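Local coordinates for protein 3-hydroxyisobutyrate dehydrogenase (Salmonella typhimurium, PDB 3G0O) that probably oxidises L-threonate to 2-dehydro-L-erythronate, using NAD(+) in preference to NADP(+) as the hydride acceptor, at residues F8-V13 and V65-I70; G30-G35 and G50-A55. One frame throughout, in Å; residues are numbered along the deposited sequence.

Interaction 1 of 2, residues F8-V13 and V65-I70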
loop_
_atom_site.group_PDB
_atom_site.type_symbol
_atom_site.label_atom_id
_atom_site.label_comp_id
_atom_site.label_asym_id
_atom_site.label_seq_id
_atom_site.Cartn_x
_atom_site.Cartn_y
_atom_site.Cartn_z
ATOM N N PHE A 8 -14.059 36.662 0.508
ATOM C CA PHE A 8 -12.724 36.097 0.690
ATOM C C PHE A 8 -12.116 35.776 -0.666
ATOM O O PHE A 8 -12.681 35.006 -1.437
ATOM C CB PHE A 8 -12.802 34.815 1.519
ATOM C CG PHE A 8 -11.463 34.278 1.938
ATOM C CD1 PHE A 8 -10.901 34.653 3.154
ATOM C CD2 PHE A 8 -10.756 33.407 1.111
ATOM C CE1 PHE A 8 -9.651 34.167 3.546
ATOM C CE2 PHE A 8 -9.502 32.913 1.495
ATOM C CZ PHE A 8 -8.951 33.296 2.715
ATOM N N HIS A 9 -10.969 36.377 -0.952
ATOM C CA HIS A 9 -10.287 36.148 -2.215
ATOM C C HIS A 9 -9.092 35.230 -2.013
ATOM O O HIS A 9 -8.244 35.478 -1.162
ATOM C CB HIS A 9 -9.818 37.469 -2.819
ATOM C CG HIS A 9 -10.929 38.302 -3.371
ATOM N ND1 HIS A 9 -11.145 38.453 -4.725
ATOM C CD2 HIS A 9 -11.915 38.994 -2.754
ATOM C CE1 HIS A 9 -12.217 39.201 -4.916
ATOM N NE2 HIS A 9 -12.703 39.542 -3.736
ATOM N N VAL A 10 -9.043 34.167 -2.803
ATOM C CA VAL A 10 -7.949 33.209 -2.725
ATOM C C VAL A 10 -7.357 33.003 -4.110
ATOM O O VAL A 10 -8.089 32.862 -5.090
ATOM C CB VAL A 10 -8.437 31.848 -2.176
ATOM C CG1 VAL A 10 -9.565 31.305 -3.044
ATOM C CG2 VAL A 10 -7.277 30.860 -2.120
ATOM N N GLY A 11 -6.031 33.009 -4.187
ATOM C CA GLY A 11 -5.364 32.796 -5.457
ATOM C C GLY A 11 -4.633 31.463 -5.442
ATOM O O GLY A 11 -3.894 31.170 -4.499
ATOM N N ILE A 12 -4.845 30.654 -6.478
ATOM C CA ILE A 12 -4.188 29.351 -6.589
ATOM C C ILE A 12 -3.110 29.442 -7.656
ATOM O O ILE A 12 -3.416 29.677 -8.823
ATOM C CB ILE A 12 -5.175 28.238 -7.010
ATOM C CG1 ILE A 12 -6.390 28.224 -6.079
ATOM C CG2 ILE A 12 -4.465 26.880 -6.987
ATOM C CD1 ILE A 12 -6.052 27.974 -4.623
ATOM N N VAL A 13 -1.853 29.259 -7.255
ATOM C CA VAL A 13 -0.730 29.318 -8.186
ATOM C C VAL A 13 -0.244 27.895 -8.447
ATOM O O VAL A 13 0.217 27.208 -7.534
ATOM C CB VAL A 13 0.425 30.155 -7.612
ATOM C CG1 VAL A 13 1.523 30.311 -8.654
ATOM C CG2 VAL A 13 -0.091 31.517 -7.178
ATOM N N VAL A 65 -5.672 39.360 -2.907
ATOM C CA VAL A 65 -6.036 38.096 -2.285
ATOM C C VAL A 65 -5.807 38.074 -0.779
ATOM O O VAL A 65 -4.875 38.694 -0.264
ATOM C CB VAL A 65 -5.262 36.906 -2.908
ATOM C CG1 VAL A 65 -5.655 36.738 -4.364
ATOM C CG2 VAL A 65 -3.763 37.126 -2.771
ATOM N N ASP A 66 -6.677 37.351 -0.085
ATOM C CA ASP A 66 -6.591 37.184 1.356
ATOM C C ASP A 66 -5.653 36.009 1.616
ATOM O O ASP A 66 -5.043 35.898 2.679
ATOM C CB ASP A 66 -7.973 36.877 1.920
ATOM C CG ASP A 66 -8.936 38.031 1.739
ATOM O OD1 ASP A 66 -8.735 39.068 2.398
ATOM O OD2 ASP A 66 -9.882 37.912 0.935
ATOM N N ALA A 67 -5.542 35.134 0.625
ATOM C CA ALA A 67 -4.681 33.966 0.740
ATOM C C ALA A 67 -4.174 33.535 -0.623
ATOM O O ALA A 67 -4.886 33.626 -1.623
ATOM C CB ALA A 67 -5.443 32.814 1.395
ATOM N N LEU A 68 -2.932 33.072 -0.653
ATOM C CA LEU A 68 -2.329 32.593 -1.887
ATOM C C LEU A 68 -1.869 31.165 -1.619
ATOM O O LEU A 68 -1.137 30.923 -0.659
ATOM C CB LEU A 68 -1.124 33.452 -2.273
ATOM C CG LEU A 68 -0.532 33.165 -3.656
ATOM C CD1 LEU A 68 -1.430 33.787 -4.720
ATOM C CD2 LEU A 68 0.876 33.737 -3.758
ATOM N N VAL A 69 -2.317 30.224 -2.445
ATOM C CA VAL A 69 -1.921 28.822 -2.295
ATOM C C VAL A 69 -0.947 28.503 -3.422
ATOM O O VAL A 69 -1.234 28.767 -4.589
ATOM C CB VAL A 69 -3.132 27.864 -2.402
ATOM C CG1 VAL A 69 -2.688 26.422 -2.145
ATOM C CG2 VAL A 69 -4.213 28.277 -1.420
ATOM N N ILE A 70 0.206 27.940 -3.071
ATOM C CA ILE A 70 1.214 27.602 -4.065
ATOM C C ILE A 70 1.402 26.093 -4.173
ATOM O O ILE A 70 1.970 25.454 -3.281
ATOM C CB ILE A 70 2.562 28.265 -3.719
ATOM C CG1 ILE A 70 2.360 29.775 -3.553
ATOM C CG2 ILE A 70 3.586 27.974 -4.808
ATOM C CD1 ILE A 70 3.608 30.526 -3.127
#
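The ring of Phe8 lies over Asp66, whose CB sits above one face toward the rim, 3.6 Å from Phe8 CE1; ring and carboxylate planes are 31° apart. With CG anti to the backbone N (chi1 -171°), the ring starts out beside the carbonyl carbon; Phe8 CZ lies 3.8 Å from Ala67 CB. The carboxylate of Asp66 turns back to the backbone: OD2 accepts from His9 N through its anti lone pair at 2.7 Å, N-H...O 174°, while OD1 forms salt bridges with Arg153 and Lys93. His9 O takes two donors, Asp66 N at 2.7 Å and Ala67 N at 3.3 Å. From there the pairing is regular parallel sheet: Gly11 N donates to Ala67 O, Val69 N to Gly11 O, and Val13 N to Val69 O. Leu68 CD1 meets Val13 CG2 at 3.6 Å on one face; on the other, Ile12 CD1 packs against Val69 CB at 3.7 Å. These are the first and fourth strands of the Rossmann-type dinucleotide-binding domain, neighbours in the interior of its sheet. With one carboxylate oxygen on a backbone N-H and the other in both salt bridges, Asp66 is probably held as the anion.

Interaction 2 of 2, residues G30-G35 and G50-A55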
loop_
_atom_site.group_PDB
_atom_site.type_symbol
_atom_site.label_atom_id
_atom_site.label_comp_id
_atom_site.label_asym_id
_atom_site.label_seq_id
_atom_site.Cartn_x
_atom_site.Cartn_y
_atom_site.Cartn_z
ATOM N N GLY A 30 -17.593 28.909 -2.766
ATOM C CA GLY A 30 -18.084 30.272 -2.887
ATOM C C GLY A 30 -17.047 31.353 -2.645
ATOM O O GLY A 30 -17.388 32.524 -2.470
ATOM N N LEU A 31 -15.777 30.975 -2.627
ATOM C CA LEU A 31 -14.717 31.950 -2.417
ATOM C C LEU A 31 -14.390 32.613 -3.751
ATOM O O LEU A 31 -14.512 31.982 -4.801
ATOM C CB LEU A 31 -13.459 31.261 -1.873
ATOM C CG LEU A 31 -13.599 30.369 -0.634
ATOM C CD1 LEU A 31 -12.253 29.728 -0.316
ATOM C CD2 LEU A 31 -14.102 31.187 0.549
ATOM N N SER A 32 -14.000 33.884 -3.719
ATOM C CA SER A 32 -13.617 34.575 -4.948
ATOM C C SER A 32 -12.281 33.945 -5.319
ATOM O O SER A 32 -11.273 34.169 -4.653
ATOM C CB SER A 32 -13.455 36.075 -4.698
ATOM O OG SER A 32 -14.716 36.689 -4.500
ATOM N N THR A 33 -12.284 33.172 -6.397
ATOM C CA THR A 33 -11.096 32.441 -6.821
ATOM C C THR A 33 -10.329 32.967 -8.033
ATOM O O THR A 33 -10.907 33.267 -9.080
ATOM C CB THR A 33 -11.475 30.964 -7.077
ATOM O OG1 THR A 33 -12.148 30.450 -5.922
ATOM C CG2 THR A 33 -10.234 30.114 -7.362
ATOM N N TRP A 34 -9.011 33.061 -7.873
ATOM C CA TRP A 34 -8.114 33.513 -8.930
ATOM C C TRP A 34 -7.125 32.373 -9.178
ATOM O O TRP A 34 -6.798 31.624 -8.256
ATOM C CB TRP A 34 -7.327 34.751 -8.499
ATOM C CG TRP A 34 -8.171 35.924 -8.094
ATOM C CD1 TRP A 34 -8.838 36.091 -6.915
ATOM C CD2 TRP A 34 -8.424 37.100 -8.867
ATOM N NE1 TRP A 34 -9.495 37.301 -6.905
ATOM C CE2 TRP A 34 -9.260 37.940 -8.096
ATOM C CE3 TRP A 34 -8.035 37.523 -10.146
ATOM C CZ2 TRP A 34 -9.703 39.186 -8.555
ATOM C CZ3 TRP A 34 -8.476 38.764 -10.605
ATOM C CH2 TRP A 34 -9.306 39.577 -9.812
ATOM N N GLY A 35 -6.656 32.247 -10.416
ATOM C CA GLY A 35 -5.707 31.199 -10.749
ATOM C C GLY A 35 -4.522 31.702 -11.553
ATOM O O GLY A 35 -4.628 32.681 -12.289
ATOM N N GLY A 50 -16.148 30.353 -13.476
ATOM C CA GLY A 50 -16.447 31.378 -12.490
ATOM C C GLY A 50 -15.311 32.113 -11.804
ATOM O O GLY A 50 -15.564 32.979 -10.969
ATOM N N ALA A 51 -14.068 31.785 -12.137
ATOM C CA ALA A 51 -12.933 32.458 -11.516
ATOM C C ALA A 51 -12.955 33.961 -11.789
ATOM O O ALA A 51 -13.386 34.404 -12.853
ATOM C CB ALA A 51 -11.631 31.860 -12.029
ATOM N N CYS A 52 -12.496 34.742 -10.818
ATOM C CA CYS A 52 -12.445 36.193 -10.977
ATOM C C CYS A 52 -11.382 36.554 -12.009
ATOM O O CYS A 52 -11.509 37.544 -12.729
ATOM C CB CYS A 52 -12.109 36.865 -9.646
ATOM S SG CYS A 52 -13.384 36.691 -8.390
ATOM N N GLY A 53 -10.333 35.741 -12.072
ATOM C CA GLY A 53 -9.261 35.988 -13.013
ATOM C C GLY A 53 -8.325 34.799 -13.102
ATOM O O GLY A 53 -8.278 33.975 -12.191
ATOM N N ALA A 54 -7.585 34.717 -14.203
ATOM C CA ALA A 54 -6.640 33.631 -14.430
ATOM C C ALA A 54 -5.609 34.115 -15.434
ATOM O O ALA A 54 -5.959 34.537 -16.535
ATOM C CB ALA A 54 -7.366 32.406 -14.968
ATOM N N ALA A 55 -4.339 34.067 -15.051
ATOM C CA ALA A 55 -3.274 34.520 -15.933
ATOM C C ALA A 55 -2.028 33.657 -15.785
ATOM O O ALA A 55 -2.009 32.700 -15.008
ATOM C CB ALA A 55 -2.938 35.977 -15.631
HETATM O O HOH W 1 -14.659 33.557 -8.324
#
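Trp34 runs from its strand across Cys52 and Gly53 of the neighbouring segment. Its CB lies 3.9 Å from Gly53 O, and CG, anti to the carbonyl carbon (chi1 -58°), leads into an indole that has Cys52 CB and Gly53 N over one face. Trp34 CE3 lies 3.5 Å from Gly53 CA, which approaches obliquely, whereas Gly53 N stands above the plane, offset toward the rim. CZ3 stays near the same two Gly53 atoms, CH2 at the tip comes near Cys52 CB and O, and CZ2 lies beside Cys52 CB. Farther round, Trp34 CE2 is 3.4 Å from Cys52 CB. That carbon rests over the six-membered ring 19° off its normal, a CH-pi contact. At the polar edge, NE1 hydrogen-bonds to His9 ND1. Cys52 SG approaches the five-membered ring obliquely and packs on Ser32 CB at 3.7 Å. Strands 32-36 and 53-55 are joined through helix 40-48 in a beta-alpha-beta unit, and the segment axes, 10° apart, confirm parallel pairing at the outer end of the Rossmann-type sheet within this chain. The helix ends in a Schellman motif with Gly50 as its C-prime residue at positive phi. The chain then joins the sheet: Cys52 N donates to Thr33 O at 2.8 Å, Gly35 N to Gly53 O at 3.0 Å, and Ala55 N to Gly35 O. One water bridges the segments, accepting from Thr33 N at 3.1 Å and donating to Gly50 O.

In the fold
From the N terminus the chain lays down strand 9-13, passes through helix 17-28 and returns in strand 32-36 beside it. Helix 40-48 then carries it to strand 53-55, where interaction 2 closes the shorter loop. The chain next crosses to the far side of strand 9-13, and interaction 1 closes the longer loop with strand 67-70; interaction 2 is therefore nested inside it. Their centres lie about 9 Å apart, and the two interactions meet where strands 9-13 and 32-36 are neighbours; there Ile12 N lies 2.8 Å from Trp34 O, a probable hydrogen bond. With that pairing between them, they join four successive neighbours of the sheet, 53-55, 32-36, 9-13 and 67-70.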